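Local coordinates for ceramide very long chain fatty acid hydroxylase SCS7 (Saccharomyces cerevisiae, PDB 4ZR1), which hydroxylates, at C-2, the very long chain fatty acids of ceramides in sphingolipid metabolism, probably using a dimetal centre and electrons from cytochrome b5, at residues Val115-His118 with Met119-Leu123; Phe154-Asp157 with Asp158-Glu162; Phe167-His170 with Phe171-Gly175; Ala216-Ala219 with Gly220-Gly224. One frame throughout, in Å; residues are numbered along the deposited sequence.

Contact 1 of 4, residues Val115-His118 with Met119-Leu123; sequences VVYH and MGVAL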
# COMPACT_ATOMS: atom_id res chain seq x y z
N VAL A 115 -7.91 -14.88 -13.01
CA VAL A 115 -8.92 -14.01 -13.62
C VAL A 115 -9.52 -14.64 -14.87
O VAL A 115 -10.74 -14.72 -15.03
CB VAL A 115 -8.34 -12.63 -14.00
CG1 VAL A 115 -9.32 -11.88 -14.87
CG2 VAL A 115 -8.02 -11.83 -12.76
N VAL A 116 -8.65 -15.11 -15.76
CA VAL A 116 -9.06 -15.70 -17.02
C VAL A 116 -9.82 -17.03 -16.84
O VAL A 116 -10.76 -17.31 -17.59
CB VAL A 116 -7.85 -15.92 -17.93
CG1 VAL A 116 -8.23 -16.71 -19.17
CG2 VAL A 116 -7.23 -14.57 -18.32
N TYR A 117 -9.44 -17.82 -15.84
CA TYR A 117 -10.14 -19.08 -15.60
C TYR A 117 -11.56 -18.84 -15.11
O TYR A 117 -12.50 -19.43 -15.64
CB TYR A 117 -9.40 -19.95 -14.59
CG TYR A 117 -10.23 -21.13 -14.11
CD1 TYR A 117 -10.24 -22.33 -14.81
CD2 TYR A 117 -11.01 -21.03 -12.96
CE1 TYR A 117 -11.01 -23.40 -14.38
CE2 TYR A 117 -11.78 -22.09 -12.53
CZ TYR A 117 -11.78 -23.27 -13.24
OH TYR A 117 -12.55 -24.33 -12.79
N HIS A 118 -11.72 -18.00 -14.09
CA HIS A 118 -13.04 -17.73 -13.54
C HIS A 118 -13.95 -17.05 -14.56
O HIS A 118 -15.15 -17.32 -14.60
CB HIS A 118 -12.94 -16.89 -12.28
CG HIS A 118 -12.48 -17.64 -11.07
ND1 HIS A 118 -11.15 -17.94 -10.86
CD2 HIS A 118 -13.16 -18.15 -10.02
CE1 HIS A 118 -11.03 -18.61 -9.72
NE2 HIS A 118 -12.24 -18.74 -9.19
N MET A 119 -13.39 -16.17 -15.38
CA MET A 119 -14.20 -15.49 -16.37
C MET A 119 -14.56 -16.44 -17.51
O MET A 119 -15.69 -16.43 -18.00
CB MET A 119 -13.49 -14.25 -16.93
CG MET A 119 -14.37 -13.39 -17.84
SD MET A 119 -15.99 -12.99 -17.11
CE MET A 119 -16.60 -11.79 -18.28
N GLY A 120 -13.60 -17.27 -17.92
CA GLY A 120 -13.84 -18.24 -18.96
C GLY A 120 -14.95 -19.23 -18.61
O GLY A 120 -15.74 -19.59 -19.48
N VAL A 121 -14.99 -19.65 -17.35
CA VAL A 121 -16.04 -20.53 -16.84
C VAL A 121 -17.40 -19.87 -16.97
O VAL A 121 -18.36 -20.48 -17.46
CB VAL A 121 -15.82 -20.90 -15.36
CG1 VAL A 121 -17.06 -21.60 -14.79
CG2 VAL A 121 -14.58 -21.77 -15.19
N ALA A 122 -17.49 -18.63 -16.52
CA ALA A 122 -18.72 -17.87 -16.60
C ALA A 122 -19.22 -17.72 -18.05
O ALA A 122 -20.42 -17.79 -18.31
CB ALA A 122 -18.53 -16.50 -15.96
N LEU A 123 -18.30 -17.53 -18.99
CA LEU A 123 -18.66 -17.31 -20.39
C LEU A 123 -19.13 -18.59 -21.11
O LEU A 123 -19.49 -18.53 -22.28
CB LEU A 123 -17.49 -16.70 -21.16
CG LEU A 123 -17.14 -15.25 -20.82
CD1 LEU A 123 -15.79 -14.87 -21.41
CD2 LEU A 123 -18.21 -14.30 -21.33
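Met119 starts the second half of this helical stretch by giving its N-H to Val115 O (3.0 Å), one turn back. Its CB comes within 3.4 Å of Val115 O, and a bend at chi2 (50°) then leads the thioether away from Val115-His118, where the side chain packs on Ala219 and Phe135 of neighbouring helices. Gly120 continues the ladder through a bond from its N to Val116 O, 2.9 Å long, and adds no side chain of its own. The run of i to i+4 bonds is that of a regular alpha-helix, here the first transmembrane helix, as it approaches its probably lumenal end.

Val121 makes the side-chain contact of this stretch. While its N bonds to Tyr117 O (3.0 Å), its methyl CG2 lies over one face of the Tyr117 ring in a CH-pi contact, 3.9 Å from the centroid and 18° off the ring normal. The touch is offset toward the phenolic end: Val121 CG2 comes nearest to Tyr117 CZ, at 3.7 Å. Tyr117 reaches this place because its CG stands anti to the backbone N (chi1 168°), and CG2 of Val121 is the branch beside its own N.

Ala122 N closes the series on His118 O at a longer 3.3 Å. His118 is engaged on other sides: its ND1 is hydrogen-bonded to Val114 O, and its ring meets Phe218 edge-to-face.

Contact 2 of 4, residues Phe154-Asp157 with Asp158-Glu162; sequences FHFD and DWLPE. With ZN (zinc ion), chain D.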
# COMPACT_ATOMS: atom_id res chain seq x y z
N PHE A 154 -5.31 -0.42 6.20
CA PHE A 154 -3.93 0.01 6.03
C PHE A 154 -3.55 1.22 6.90
O PHE A 154 -2.46 1.28 7.47
CB PHE A 154 -3.65 0.32 4.57
CG PHE A 154 -3.61 -0.90 3.70
CD1 PHE A 154 -3.81 -2.16 4.24
CD2 PHE A 154 -3.37 -0.78 2.33
CE1 PHE A 154 -3.76 -3.28 3.43
CE2 PHE A 154 -3.32 -1.91 1.52
CZ PHE A 154 -3.52 -3.15 2.07
N HIS A 155 -4.43 2.20 6.99
CA HIS A 155 -4.15 3.37 7.81
C HIS A 155 -4.99 3.40 9.09
O HIS A 155 -5.49 4.45 9.48
CB HIS A 155 -4.34 4.65 7.01
CG HIS A 155 -3.25 4.90 6.02
ND1 HIS A 155 -2.09 5.56 6.34
CD2 HIS A 155 -3.15 4.57 4.71
CE1 HIS A 155 -1.31 5.63 5.27
NE2 HIS A 155 -1.93 5.04 4.27
N PHE A 156 -5.15 2.24 9.72
CA PHE A 156 -5.67 2.12 11.08
C PHE A 156 -5.05 3.18 12.00
O PHE A 156 -5.76 3.88 12.72
CB PHE A 156 -5.38 0.72 11.62
CG PHE A 156 -6.44 0.19 12.54
CD1 PHE A 156 -7.62 -0.32 12.03
CD2 PHE A 156 -6.24 0.17 13.91
CE1 PHE A 156 -8.59 -0.82 12.88
CE2 PHE A 156 -7.21 -0.34 14.76
CZ PHE A 156 -8.39 -0.83 14.24
N ASP A 157 -3.72 3.28 11.95
CA ASP A 157 -2.94 4.34 12.61
C ASP A 157 -3.35 4.65 14.05
O ASP A 157 -3.16 3.81 14.94
CB ASP A 157 -2.99 5.62 11.78
CG ASP A 157 -2.46 5.41 10.36
OD1 ASP A 157 -1.95 4.31 10.05
OD2 ASP A 157 -2.55 6.36 9.56
N ASP A 158 -3.90 5.84 14.28
CA ASP A 158 -4.30 6.31 15.61
C ASP A 158 -5.11 5.27 16.39
O ASP A 158 -4.93 5.11 17.59
CB ASP A 158 -5.12 7.61 15.49
CG ASP A 158 -5.22 8.39 16.80
OD1 ASP A 158 -4.76 7.88 17.84
OD2 ASP A 158 -5.77 9.51 16.77
N TRP A 159 -5.98 4.54 15.69
CA TRP A 159 -6.87 3.57 16.32
C TRP A 159 -6.16 2.29 16.78
O TRP A 159 -6.79 1.39 17.33
CB TRP A 159 -8.02 3.22 15.37
CG TRP A 159 -8.76 4.43 14.83
CD1 TRP A 159 -9.02 5.60 15.50
CD2 TRP A 159 -9.32 4.60 13.51
NE1 TRP A 159 -9.71 6.47 14.69
CE2 TRP A 159 -9.91 5.89 13.46
CE3 TRP A 159 -9.38 3.79 12.37
CZ2 TRP A 159 -10.54 6.38 12.32
CZ3 TRP A 159 -10.01 4.28 11.23
CH2 TRP A 159 -10.59 5.56 11.22
N LEU A 160 -4.84 2.21 16.57
CA LEU A 160 -4.07 1.01 16.93
C LEU A 160 -3.89 0.81 18.43
O LEU A 160 -3.77 1.78 19.19
CB LEU A 160 -2.68 1.07 16.28
CG LEU A 160 -2.46 0.58 14.84
CD1 LEU A 160 -1.12 1.09 14.33
CD2 LEU A 160 -2.49 -0.94 14.79
N PRO A 161 -3.85 -0.45 18.87
CA PRO A 161 -3.56 -0.80 20.27
C PRO A 161 -2.15 -0.40 20.69
O PRO A 161 -1.35 0.02 19.86
CB PRO A 161 -3.70 -2.32 20.30
CG PRO A 161 -4.45 -2.68 19.07
CD PRO A 161 -4.10 -1.65 18.05
N GLU A 162 -1.86 -0.55 21.98
CA GLU A 162 -0.49 -0.42 22.46
C GLU A 162 0.14 -1.80 22.47
O GLU A 162 0.43 -2.37 23.52
CB GLU A 162 -0.46 0.21 23.85
CG GLU A 162 -0.89 1.68 23.85
CD GLU A 162 0.14 2.59 23.21
OE1 GLU A 162 1.26 2.11 22.92
OE2 GLU A 162 -0.16 3.79 22.98
ZN ZN D . -1.08 4.79 2.42
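Backbone hydrogen bonds fold the chain between Phe156 and Leu160 into two overlapping i to i+3 turns, a kink made by a short 3-10 segment in the loop between helices 128-154 and 164-179. Trp159 N bonds to Phe156 O at 3.1 Å, and Leu160 N to Asp157 O at 2.8 Å; in the second the donor stands above the carbonyl plane, 41° out of it.

The apolar contacts gather on the Phe156 ring. Trp159 sends its CB over one face as a CH-pi contact, 4.1 Å from the centroid, while its indole carbons pass close to Phe156 O. Leu160 CG lies 3.9 Å from Phe156 CD2, and Leu160 CA sits at the ring edge, in plane. Replacing Phe156 by a serine would remove the ring and is likely to leave Trp159 CB and Leu160 CG without the surface they share.

Polar side chains divide the work. Asp158 forms a salt bridge with Lys71, whereas Asp157 serves the metal side: its OD2 receives a weak hydrogen bond from His155 ND1 (3.3 Å), in the plane of the imidazole and at its edge, and its OD1 has a partner on helix 164-179, His170. His155 completes a histidine box with His150, and its NE2 binds zinc at 2.1 Å together with His150, His174, His178 and His254.

With NE2 spent on the metal and ND1 turned to a carboxylate, the His155 ring is held through both nitrogens, consistent with Asp157 acting as a second-shell residue that helps, through a weak bond, to set its rotation.

Contact 3 of 4, residues Phe167-His170 with Phe171-Gly175; sequences FATH and FLLHG. With ZN (zinc ion), chain D; BOG (octyl beta-D-glucopyranoside), chain E.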
# COMPACT_ATOMS: atom_id res chain seq x y z
N PHE A 167 1.69 -3.35 15.71
CA PHE A 167 2.59 -2.52 14.91
C PHE A 167 3.26 -3.35 13.81
O PHE A 167 3.53 -2.85 12.72
CB PHE A 167 3.67 -1.87 15.79
CG PHE A 167 3.14 -1.11 16.98
CD1 PHE A 167 1.87 -0.57 16.98
CD2 PHE A 167 3.93 -0.93 18.11
CE1 PHE A 167 1.39 0.13 18.08
CE2 PHE A 167 3.47 -0.23 19.21
CZ PHE A 167 2.19 0.30 19.19
N ALA A 168 3.55 -4.62 14.10
CA ALA A 168 4.23 -5.46 13.12
C ALA A 168 3.26 -5.86 12.00
O ALA A 168 3.66 -5.96 10.83
CB ALA A 168 4.82 -6.71 13.81
N THR A 169 2.00 -6.06 12.37
CA THR A 169 0.94 -6.36 11.41
C THR A 169 0.70 -5.18 10.49
O THR A 169 0.58 -5.33 9.27
CB THR A 169 -0.38 -6.71 12.12
OG1 THR A 169 -0.15 -7.77 13.06
CG2 THR A 169 -1.45 -7.13 11.11
N HIS A 170 0.61 -4.00 11.09
CA HIS A 170 0.46 -2.76 10.35
C HIS A 170 1.62 -2.57 9.37
O HIS A 170 1.42 -2.34 8.18
CB HIS A 170 0.38 -1.58 11.32
CG HIS A 170 0.24 -0.25 10.65
ND1 HIS A 170 1.32 0.44 10.15
CD2 HIS A 170 -0.85 0.51 10.41
CE1 HIS A 170 0.90 1.57 9.62
NE2 HIS A 170 -0.41 1.64 9.76
N PHE A 171 2.83 -2.67 9.91
CA PHE A 171 4.06 -2.59 9.13
C PHE A 171 4.03 -3.51 7.91
O PHE A 171 4.32 -3.08 6.80
CB PHE A 171 5.25 -2.93 10.02
CG PHE A 171 6.58 -2.87 9.34
CD1 PHE A 171 7.21 -1.66 9.12
CD2 PHE A 171 7.22 -4.04 8.94
CE1 PHE A 171 8.45 -1.61 8.50
CE2 PHE A 171 8.45 -4.00 8.31
CZ PHE A 171 9.07 -2.78 8.10
N LEU A 172 3.66 -4.77 8.12
CA LEU A 172 3.59 -5.74 7.03
C LEU A 172 2.50 -5.43 5.99
O LEU A 172 2.64 -5.78 4.82
CB LEU A 172 3.37 -7.15 7.59
CG LEU A 172 4.55 -7.83 8.28
CD1 LEU A 172 4.11 -9.16 8.86
CD2 LEU A 172 5.73 -8.04 7.32
N LEU A 173 1.41 -4.79 6.41
CA LEU A 173 0.30 -4.52 5.50
C LEU A 173 0.49 -3.26 4.68
O LEU A 173 0.01 -3.19 3.55
CB LEU A 173 -1.02 -4.44 6.26
CG LEU A 173 -1.51 -5.76 6.85
CD1 LEU A 173 -2.90 -5.61 7.44
CD2 LEU A 173 -1.47 -6.86 5.81
N HIS A 174 1.17 -2.27 5.23
CA HIS A 174 1.27 -0.98 4.56
C HIS A 174 2.32 -0.03 5.16
O HIS A 174 2.90 0.79 4.45
CB HIS A 174 -0.10 -0.29 4.58
CG HIS A 174 -0.22 0.82 3.59
ND1 HIS A 174 -0.08 0.62 2.23
CD2 HIS A 174 -0.46 2.14 3.76
CE1 HIS A 174 -0.24 1.78 1.61
NE2 HIS A 174 -0.48 2.71 2.51
N GLY A 175 2.56 -0.14 6.46
CA GLY A 175 3.52 0.73 7.14
C GLY A 175 4.89 0.72 6.48
O GLY A 175 5.48 1.78 6.26
ZN ZN D . -1.08 4.79 2.42
C1 BOG E . 3.53 -5.26 1.88
O1 BOG E . 4.66 -6.10 1.80
C2 BOG E . 3.79 -4.01 1.07
O2 BOG E . 4.80 -3.29 1.74
C3 BOG E . 2.56 -3.14 1.02
O3 BOG E . 2.69 -2.08 0.11
C4 BOG E . 1.33 -3.94 0.71
O4 BOG E . 0.22 -3.09 0.93
C5 BOG E . 1.25 -5.12 1.63
O5 BOG E . 2.38 -5.94 1.40
C6 BOG E . -0.06 -5.84 1.33
O6 BOG E . 0.01 -7.22 1.59
C1' BOG E . 5.09 -6.63 3.04
C2' BOG E . 6.32 -7.50 2.87
C3' BOG E . 6.35 -8.52 3.99
C4' BOG E . 6.38 -9.94 3.46
C5' BOG E . 5.60 -10.86 4.38
C6' BOG E . 5.98 -12.30 4.11
C7' BOG E . 5.08 -13.23 4.89
C8' BOG E . 5.53 -13.27 6.33
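His170 and Gly175 meet one turn apart on an alpha-helix that widens into a pi-type turn at 171-175, just where the histidine box of His174, His177 and His178 begins. The imidazole of His170 leans obliquely over the glycine, its CE1 and Gly175 CA 3.7 Å apart. With CG opposite the backbone N (chi1 179°), the ring hangs beside its own carbonyl, and both nitrogens find partners beyond the helix: ND1 the hydroxyl of Tyr74, NE2 the carboxylate of Asp157. A leucine in its place would probably leave Tyr74 OH and Asp157 OD1 without these bonds and lose one polar tie between this helix and the preceding loop.

His174 turns to another side. Its NE2 binds zinc at 2.2 Å, and Phe154 stacks on the ring. Phe171, by contrast, leads its ring away to pack on Leu61, Ile64 and Tyr74, with Ala168 O at the ring edge.

Leu172 and Leu173 line the remaining side. Their CG atoms lie over carbonyl oxygens one turn back, Leu173 CG 3.2 Å from Thr169 O, while Leu172 CD2 touches C3' of the octyl glucoside tail at 3.4 Å. The detergent's O4 donates a hydrogen bond to Leu173 O and also lies at the edge of the His174 ring, in its plane.

The widened turn concentrates two good bonds on one acceptor, beside a weak one from Leu173 N: His170 O receives His174 N nearly along the C=O axis and Gly175 N from above the carbonyl plane, each at 3.0 Å.

Contact 4 of 4, residues Ala216-Ala219 with Gly220-Gly224; sequences AGFA and GGLFG. With TRD (tridecane), chain K.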
# COMPACT_ATOMS: atom_id res chain seq x y z
N ALA A 216 -17.86 -14.67 -12.75
CA ALA A 216 -17.68 -13.43 -13.52
C ALA A 216 -17.39 -12.25 -12.60
O ALA A 216 -16.53 -11.42 -12.90
CB ALA A 216 -18.92 -13.15 -14.36
N GLY A 217 -18.11 -12.17 -11.49
CA GLY A 217 -17.94 -11.09 -10.53
C GLY A 217 -16.58 -11.13 -9.85
O GLY A 217 -15.90 -10.11 -9.75
N PHE A 218 -16.18 -12.31 -9.37
CA PHE A 218 -14.88 -12.46 -8.74
C PHE A 218 -13.75 -12.21 -9.74
O PHE A 218 -12.73 -11.61 -9.38
CB PHE A 218 -14.71 -13.86 -8.13
CG PHE A 218 -13.36 -14.08 -7.52
CD1 PHE A 218 -13.02 -13.47 -6.32
CD2 PHE A 218 -12.43 -14.88 -8.16
CE1 PHE A 218 -11.77 -13.67 -5.75
CE2 PHE A 218 -11.16 -15.08 -7.59
CZ PHE A 218 -10.84 -14.47 -6.39
N ALA A 219 -13.93 -12.66 -10.98
CA ALA A 219 -12.88 -12.46 -11.97
C ALA A 219 -12.60 -10.97 -12.12
O ALA A 219 -11.44 -10.55 -12.19
CB ALA A 219 -13.28 -13.07 -13.31
N GLY A 220 -13.66 -10.17 -12.12
CA GLY A 220 -13.55 -8.73 -12.25
C GLY A 220 -12.89 -8.05 -11.06
O GLY A 220 -11.99 -7.22 -11.23
N GLY A 221 -13.34 -8.38 -9.86
CA GLY A 221 -12.73 -7.87 -8.65
C GLY A 221 -11.24 -8.21 -8.58
O GLY A 221 -10.42 -7.38 -8.18
N LEU A 222 -10.90 -9.43 -9.01
CA LEU A 222 -9.51 -9.86 -8.99
C LEU A 222 -8.69 -9.08 -10.02
O LEU A 222 -7.57 -8.65 -9.73
CB LEU A 222 -9.41 -11.36 -9.23
CG LEU A 222 -7.99 -11.94 -9.14
CD1 LEU A 222 -7.41 -11.66 -7.78
CD2 LEU A 222 -8.02 -13.42 -9.41
N PHE A 223 -9.26 -8.89 -11.22
CA PHE A 223 -8.60 -8.13 -12.29
C PHE A 223 -8.36 -6.69 -11.85
O PHE A 223 -7.32 -6.09 -12.16
CB PHE A 223 -9.44 -8.15 -13.57
CG PHE A 223 -8.89 -7.31 -14.68
CD1 PHE A 223 -7.83 -7.76 -15.46
CD2 PHE A 223 -9.43 -6.07 -14.97
CE1 PHE A 223 -7.32 -6.99 -16.48
CE2 PHE A 223 -8.93 -5.30 -15.99
CZ PHE A 223 -7.87 -5.76 -16.76
N GLY A 224 -9.32 -6.14 -11.13
CA GLY A 224 -9.21 -4.80 -10.59
C GLY A 224 -8.08 -4.71 -9.60
O GLY A 224 -7.36 -3.71 -9.58
C1 TRD K . -7.26 -7.28 -0.95
C2 TRD K . -8.48 -8.16 -1.18
C3 TRD K . -8.76 -8.26 -2.67
C4 TRD K . -10.16 -8.77 -2.96
C5 TRD K . -10.33 -9.01 -4.45
C6 TRD K . -11.64 -9.72 -4.71
C7 TRD K . -12.69 -8.74 -5.21
C8 TRD K . -14.11 -9.24 -4.96
C9 TRD K . -15.07 -8.68 -6.00
C10 TRD K . -16.52 -8.99 -5.70
C11 TRD K . -17.42 -8.48 -6.82
C12 TRD K . -18.87 -8.86 -6.56
C13 TRD K . -19.79 -8.47 -7.71
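Four consecutive i to i+4 backbone bonds tie Ala216-Ala219 to Gly220-Gly224 as regular alpha-helix, from Gly220 N to Ala216 O (3.2 Å) through to Phe223 N to Ala219 O (2.9 Å), with Gly221 N to Gly217 O at 3.1 Å between them.

On this scaffold the side chains are few, and the one substantial pair is Phe218 with Leu222. Leu222 lays its CB over one face of the Phe218 ring, and Leu222 CD2 comes within 4.0 Å of Phe218 CE2. Both side chains run with CG trans to the backbone N (chi1 177° for Phe218, -176° for Leu222), which sends them off the helix on the same strip, where they cross at a slant. Phe218 also meets Tyr202 edge-to-face, and Leu222 packs on Phe194.

A second strip is bare backbone. Gly217 and Gly221, one turn apart, offer only main-chain atoms to a bound tridecane: Gly221 CA lies 3.5 Å from C7, and Gly217 O 3.7 Å from C11. A CB on Gly221 would run into the alkane at C9; the missing side chain leaves room for the hydrocarbon to pass close across the backbone. Phe218 borders it through CE1, 4.1 Å from C6.

The small methyls face other helices, Ala216 lying against Ala122 and Leu134, and Ala219 against Phe135. Gly217 and Gly221 thus form a GxxxG pattern in the fourth transmembrane helix, used here as one wall of a hydrocarbon-binding groove.

The four contacts fall into two pairs. Contacts 1 and 4 belong to the membrane part: their centres are 9 Å apart, and the first and fourth transmembrane helices touch where Val115 O lies 3.5 Å from Ala219 CB and Val115 CG2 3.6 Å from Leu222 CG. Contacts 2 and 3, with centres 10 Å apart, are joined by Asp157 OD1 and His170 NE2 at 3.1 Å and by one zinc ion, to which each supplies a histidine. The nearest atoms of contacts 2 and 4 are about 12 Å apart. Contact 4 lines the tridecane pocket, whereas contacts 2 and 3 serve the zinc site, although the Leu173 side chain is about 9 Å from a tridecane.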